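Polyphenol oxidase, chloroplastic (Malus domestica, PDB 6ELV) catalyses the oxidation of mono- and o-diphenols to o-diquinones as the full enzyme, of which this chain is the recombinantly expressed C-terminal domain. Local coordinates at residues 61-66 / 128-133; 66-71 / 110-115. All coordinates share one frame; numbering follows the deposited sequence.

Overall arrangement
From the N terminus the chain reaches strand 62-70, the shared element of both contacts. Its first half enters contact 1, its second half contact 2, and Val66 belongs to both. The chain continues through strands 82-89 and 99-107 to helix 109-115, which returns to strand 62-70 and closes the shorter loop, contact 2. Strand 122-131 follows directly and pairs antiparallel with the beginning of strand 62-70, closing the longer loop, contact 1, around the shorter one. Contact 1 is thus a link between neighbouring strands of the five-stranded sheet, whereas contact 2 sets a helix against that sheet near the calcium site. Their centres lie about 20 Å apart, yet Val128 still packs on Tyr67.

Contact 1 of 2, residues 61-66 / 128-133; sequences AVKFDV and VPKFGA
A classic beta bulge interrupts the antiparallel pairing of strands 62-70 and 122-131: Lys130 and Phe131 both stand across from Lys63. The carbonyl oxygen of Lys63 accepts two backbone bonds, from Lys130 N at 2.9 Å and from Phe131 N at 3.2 Å, while Lys63 N donates to Phe131 O (2.9 Å). Beyond the bulge come the non-hydrogen-bonded pair Phe64 and Pro129, then Asp65 and Val128, which are bonded in both directions. Phe131 carries CG between its backbone N and carbonyl carbon (chi1 49°), and its ring lies against the opposite strand. Lys63 CB sits over one face in a CH-pi contact, 3.7 Å from the ring centroid and displaced toward the rim at CZ. At the ring edge, Ala61 O approaches Phe131 CD1 to 3.4 Å. The Lys63 chain runs alongside Lys130, with CG 4.1 Å from Lys130 CB, and bends at chi4 (-80°), where NZ meets the syn lone pair of Asp65 OD1 at 2.8 Å in a salt bridge. Ser86 of strand 82-89 also hydrogen-bonds this oxygen. Lys130 turns methylenes to the same carboxylate, CG lying 3.7 Å from Asp65 OD2. On the other face of the sheet Phe64 packs against Ile54 of strand 48-57. An alanine in place of Lys63 would keep CB on the ring but would probably leave Asp65 without its lysine mate and remove the methylenes that lie along Lys130 CB and the Phe131 rim. With one lysine bonded and a second nearby, Asp65 is likely to remain ionised, its charge probably offset mainly by Lys63.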
loop_
_atom_site.group_PDB
_atom_site.type_symbol
_atom_site.label_atom_id
_atom_site.label_comp_id
_atom_site.label_asym_id
_atom_site.label_seq_id
_atom_site.Cartn_x
_atom_site.Cartn_y
_atom_site.Cartn_z
ATOM N N ALA A 61 1.869 4.094 19.425
ATOM C CA ALA A 61 0.843 3.336 18.715
ATOM C C ALA A 61 0.768 3.829 17.278
ATOM O O ALA A 61 0.772 5.042 17.030
ATOM C CB ALA A 61 -0.519 3.534 19.376
ATOM N N VAL A 62 0.715 2.902 16.328
ATOM C CA VAL A 62 0.673 3.257 14.917
ATOM C C VAL A 62 -0.502 2.559 14.260
ATOM O O VAL A 62 -0.733 1.362 14.477
ATOM C CB VAL A 62 1.991 2.914 14.199
ATOM C CG1 VAL A 62 1.847 3.090 12.684
ATOM C CG2 VAL A 62 3.107 3.779 14.731
ATOM N N LYS A 63 -1.240 3.309 13.447
ATOM C CA LYS A 63 -2.231 2.715 12.568
ATOM C C LYS A 63 -2.298 3.524 11.290
ATOM O O LYS A 63 -2.379 4.757 11.333
ATOM C CB LYS A 63 -3.609 2.707 13.211
ATOM C CG LYS A 63 -4.677 2.091 12.318
ATOM C CD LYS A 63 -5.919 1.789 13.125
ATOM C CE LYS A 63 -6.775 0.731 12.472
ATOM N NZ LYS A 63 -7.581 1.312 11.396
ATOM N N PHE A 64 -2.291 2.826 10.162
ATOM C CA PHE A 64 -2.641 3.429 8.891
ATOM C C PHE A 64 -3.440 2.424 8.080
ATOM O O PHE A 64 -3.243 1.209 8.193
ATOM C CB PHE A 64 -1.428 3.991 8.119
ATOM C CG PHE A 64 -0.427 2.966 7.630
ATOM C CD1 PHE A 64 -0.612 2.291 6.424
ATOM C CD2 PHE A 64 0.743 2.742 8.341
ATOM C CE1 PHE A 64 0.326 1.390 5.963
ATOM C CE2 PHE A 64 1.692 1.840 7.892
ATOM C CZ PHE A 64 1.485 1.158 6.700
ATOM N N ASP A 65 -4.343 2.949 7.263
ATOM C CA ASP A 65 -5.218 2.145 6.431
ATOM C C ASP A 65 -4.791 2.266 4.972
ATOM O O ASP A 65 -4.232 3.284 4.551
ATOM C CB ASP A 65 -6.679 2.558 6.618
ATOM C CG ASP A 65 -7.158 2.402 8.057
ATOM O OD1 ASP A 65 -6.614 1.563 8.814
ATOM O OD2 ASP A 65 -8.102 3.116 8.429
ATOM N N VAL A 66 -5.045 1.210 4.209
ATOM C CA VAL A 66 -4.604 1.112 2.824
ATOM C C VAL A 66 -5.815 0.896 1.935
ATOM O O VAL A 66 -6.634 0.003 2.202
ATOM C CB VAL A 66 -3.611 -0.049 2.643
ATOM C CG1 VAL A 66 -3.082 -0.083 1.213
ATOM C CG2 VAL A 66 -2.473 0.056 3.649
ATOM N N VAL A 128 -3.549 6.021 4.456
ATOM C CA VAL A 128 -4.322 6.937 5.288
ATOM C C VAL A 128 -3.835 6.806 6.719
ATOM O O VAL A 128 -4.201 5.861 7.422
ATOM C CB VAL A 128 -5.825 6.620 5.209
ATOM C CG1 VAL A 128 -6.611 7.659 5.971
ATOM C CG2 VAL A 128 -6.309 6.508 3.749
ATOM N N PRO A 129 -3.006 7.732 7.199
ATOM C CA PRO A 129 -2.558 7.633 8.586
ATOM C C PRO A 129 -3.712 7.942 9.527
ATOM O O PRO A 129 -4.510 8.858 9.289
ATOM C CB PRO A 129 -1.440 8.677 8.680
ATOM C CG PRO A 129 -1.829 9.710 7.666
ATOM C CD PRO A 129 -2.452 8.918 6.519
ATOM N N LYS A 130 -3.797 7.156 10.592
ATOM C CA LYS A 130 -4.795 7.342 11.636
ATOM C C LYS A 130 -4.181 7.796 12.947
ATOM O O LYS A 130 -4.723 8.690 13.599
ATOM C CB LYS A 130 -5.607 6.055 11.836
ATOM C CG LYS A 130 -6.312 5.573 10.570
ATOM C CD LYS A 130 -7.281 6.612 10.045
ATOM C CE LYS A 130 -8.467 6.785 10.970
ATOM N NZ LYS A 130 -9.586 7.504 10.298
ATOM N N PHE A 131 -3.057 7.209 13.337
ATOM C CA PHE A 131 -2.312 7.710 14.475
ATOM C C PHE A 131 -0.890 7.185 14.403
ATOM O O PHE A 131 -0.624 6.130 13.822
ATOM C CB PHE A 131 -2.989 7.446 15.828
ATOM C CG PHE A 131 -3.445 6.040 16.031
ATOM C CD1 PHE A 131 -2.550 5.062 16.441
ATOM C CD2 PHE A 131 -4.780 5.697 15.850
ATOM C CE1 PHE A 131 -2.971 3.750 16.657
ATOM C CE2 PHE A 131 -5.209 4.392 16.077
ATOM C CZ PHE A 131 -4.303 3.419 16.488
ATOM N N GLY A 132 0.018 7.961 14.980
ATOM C CA GLY A 132 1.406 7.592 15.110
ATOM C C GLY A 132 2.289 8.050 13.970
ATOM O O GLY A 132 1.904 7.949 12.802
ATOM N N ALA A 133 3.487 8.522 14.297
ATOM C CA ALA A 133 4.481 8.865 13.290
ATOM C C ALA A 133 5.080 7.592 12.714
ATOM O O ALA A 133 5.537 6.723 13.457
ATOM C CB ALA A 133 5.589 9.696 13.929
#

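Contact 2 of 2, residues 66-71 / 110-115; sequences VYVNDV and DLLEEI. With CA (calcium ion), chain B.
Ile115 places CG1 between its backbone N and carbonyl carbon (chi1 70°), and Leu111, one turn earlier, has CG anti to its backbone N (chi1 -172°); both side chains are directed at the strand and converge on Val68. The Leu111 and Val68 side chains cross obliquely, Leu111 CD2 lying 3.7 Å from Val68 CB. The Ile115 chain instead stands at about a right angle to Val68, its CD1 4.1 Å from Val68 CG1. The same methyl also rests on the strand backbone, 3.8 Å from Asp70 N. The Leu112 methyl CD2 is a looser neighbour of Val68 CG1. The direct side-chain contacts between strand and helix are apolar, with segment axes inclined at 44°, and water supplies the polar link: one molecule bridges Asp70 OD2 (2.7 Å) and Ile115 O (2.8 Å). The Asp70 carboxylate grips the calcium ion with both oxygens, OD1 and OD2 each 2.5 Å from the metal. Two other waters bind the ion, and Asp72 and Asp120 complete the site, so the calcium probably offsets the mutual repulsion of three clustered carboxylates. Further back on the strand, Asn69 ND2 donates to Asp70 O at 2.8 Å from above the carbonyl plane, a side-chain bond to the backbone of the metal ligand. Leu111 also touches Ala84 of strand 82-89, and Leu112 touches Val123 of strand 122-131, so the helix spans several strands. The arrangement is that of a short helix linking strands 99-107 and 122-131 of two different sheets and packing on one of them, beside an aspartate-rich calcium site that takes Asp70 from this strand pairing.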
loop_
_atom_site.group_PDB
_atom_site.type_symbol
_atom_site.label_atom_id
_atom_site.label_comp_id
_atom_site.label_asym_id
_atom_site.label_seq_id
_atom_site.Cartn_x
_atom_site.Cartn_y
_atom_site.Cartn_z
ATOM N N VAL A 66 -5.045 1.210 4.209
ATOM C CA VAL A 66 -4.604 1.112 2.824
ATOM C C VAL A 66 -5.815 0.896 1.935
ATOM O O VAL A 66 -6.634 0.003 2.202
ATOM C CB VAL A 66 -3.611 -0.049 2.643
ATOM C CG1 VAL A 66 -3.082 -0.083 1.213
ATOM C CG2 VAL A 66 -2.473 0.056 3.649
ATOM N N TYR A 67 -5.913 1.700 0.877
ATOM C CA TYR A 67 -6.983 1.612 -0.107
ATOM C C TYR A 67 -6.382 1.513 -1.504
ATOM O O TYR A 67 -5.250 1.938 -1.747
ATOM C CB TYR A 67 -7.916 2.837 -0.044
ATOM C CG TYR A 67 -8.686 2.952 1.246
ATOM C CD1 TYR A 67 -8.068 3.369 2.421
ATOM C CD2 TYR A 67 -10.039 2.653 1.292
ATOM C CE1 TYR A 67 -8.781 3.474 3.597
ATOM C CE2 TYR A 67 -10.756 2.757 2.466
ATOM C CZ TYR A 67 -10.117 3.152 3.620
ATOM O OH TYR A 67 -10.826 3.258 4.797
ATOM N N VAL A 68 -7.163 0.977 -2.436
ATOM C CA VAL A 68 -6.742 0.861 -3.829
ATOM C C VAL A 68 -7.855 1.391 -4.723
ATOM O O VAL A 68 -9.039 1.181 -4.443
ATOM C CB VAL A 68 -6.413 -0.613 -4.170
ATOM C CG1 VAL A 68 -6.042 -0.782 -5.638
ATOM C CG2 VAL A 68 -5.276 -1.109 -3.301
ATOM N N ASN A 69 -7.478 2.043 -5.823
ATOM C CA ASN A 69 -8.456 2.439 -6.826
ATOM C C ASN A 69 -7.863 2.293 -8.217
ATOM O O ASN A 69 -6.651 2.211 -8.397
ATOM C CB ASN A 69 -9.050 3.855 -6.609
ATOM C CG ASN A 69 -8.060 4.993 -6.839
ATOM O OD1 ASN A 69 -7.426 5.473 -5.897
ATOM N ND2 ASN A 69 -7.968 5.476 -8.073
ATOM N N ASP A 70 -8.767 2.291 -9.197
ATOM C CA ASP A 70 -8.414 2.190 -10.604
ATOM C C ASP A 70 -7.630 3.433 -11.016
ATOM O O ASP A 70 -8.063 4.568 -10.771
ATOM C CB ASP A 70 -9.722 2.051 -11.390
ATOM C CG ASP A 70 -9.524 1.772 -12.863
ATOM O OD1 ASP A 70 -8.797 2.541 -13.533
ATOM O OD2 ASP A 70 -10.148 0.809 -13.375
ATOM N N VAL A 71 -6.473 3.209 -11.649
ATOM C CA VAL A 71 -5.573 4.281 -12.049
ATOM C C VAL A 71 -6.223 5.287 -12.989
ATOM O O VAL A 71 -5.769 6.430 -13.079
ATOM C CB VAL A 71 -4.292 3.666 -12.652
ATOM C CG1 VAL A 71 -4.590 3.003 -13.995
ATOM C CG2 VAL A 71 -3.185 4.703 -12.757
ATOM N N ASP A 110 -8.760 -10.503 -5.505
ATOM C CA ASP A 110 -10.202 -10.265 -5.477
ATOM C C ASP A 110 -10.521 -8.778 -5.581
ATOM O O ASP A 110 -11.484 -8.386 -6.255
ATOM C CB ASP A 110 -10.820 -10.837 -4.199
ATOM C CG ASP A 110 -10.725 -12.346 -4.118
ATOM O OD1 ASP A 110 -10.912 -13.020 -5.155
ATOM O OD2 ASP A 110 -10.468 -12.861 -3.005
ATOM N N LEU A 111 -9.739 -7.944 -4.895
ATOM C CA LEU A 111 -9.986 -6.509 -4.929
ATOM C C LEU A 111 -9.959 -5.983 -6.362
ATOM O O LEU A 111 -10.826 -5.188 -6.752
ATOM C CB LEU A 111 -8.954 -5.799 -4.052
ATOM C CG LEU A 111 -9.164 -4.296 -3.818
ATOM C CD1 LEU A 111 -8.467 -3.838 -2.552
ATOM C CD2 LEU A 111 -8.662 -3.452 -4.980
ATOM N N LEU A 112 -8.971 -6.406 -7.157
ATOM C CA LEU A 112 -8.879 -5.894 -8.520
ATOM C C LEU A 112 -10.092 -6.305 -9.343
ATOM O O LEU A 112 -10.556 -5.548 -10.202
ATOM C CB LEU A 112 -7.589 -6.366 -9.181
ATOM C CG LEU A 112 -6.313 -5.827 -8.542
ATOM C CD1 LEU A 112 -5.086 -6.345 -9.273
ATOM C CD2 LEU A 112 -6.304 -4.299 -8.430
ATOM N N GLU A 113 -10.613 -7.508 -9.108
ATOM C CA GLU A 113 -11.834 -7.929 -9.789
ATOM C C GLU A 113 -13.022 -7.070 -9.365
ATOM O O GLU A 113 -13.849 -6.676 -10.198
ATOM C CB GLU A 113 -12.101 -9.408 -9.492
ATOM C CG GLU A 113 -13.289 -9.988 -10.230
ATOM C CD GLU A 113 -13.520 -11.453 -9.904
ATOM O OE1 GLU A 113 -12.621 -12.085 -9.312
ATOM O OE2 GLU A 113 -14.597 -11.978 -10.247
ATOM N N GLU A 114 -13.117 -6.769 -8.070
ATOM C CA GLU A 114 -14.248 -6.008 -7.546
ATOM C C GLU A 114 -14.243 -4.571 -8.048
ATOM O O GLU A 114 -15.300 -4.017 -8.369
ATOM C CB GLU A 114 -14.228 -6.058 -6.021
ATOM C CG GLU A 114 -14.548 -7.439 -5.497
ATOM C CD GLU A 114 -14.102 -7.647 -4.071
ATOM O OE1 GLU A 114 -13.906 -6.640 -3.361
ATOM O OE2 GLU A 114 -13.934 -8.820 -3.667
ATOM N N ILE A 115 -13.067 -3.948 -8.119
ATOM C CA ILE A 115 -12.999 -2.582 -8.635
ATOM C C ILE A 115 -12.944 -2.541 -10.148
ATOM O O ILE A 115 -12.994 -1.451 -10.725
ATOM C CB ILE A 115 -11.870 -1.748 -8.003
ATOM C CG1 ILE A 115 -10.491 -2.232 -8.446
ATOM C CG2 ILE A 115 -12.002 -1.758 -6.499
ATOM C CD1 ILE A 115 -9.369 -1.280 -8.065
HETATM CA CA CA B . -9.068 1.086 -15.585
HETATM O O HOH W 1 -12.737 0.467 -12.699
HETATM O O HOH W 2 -9.576 0.844 -17.989
HETATM O O HOH W 3 -10.455 -0.881 -15.775
#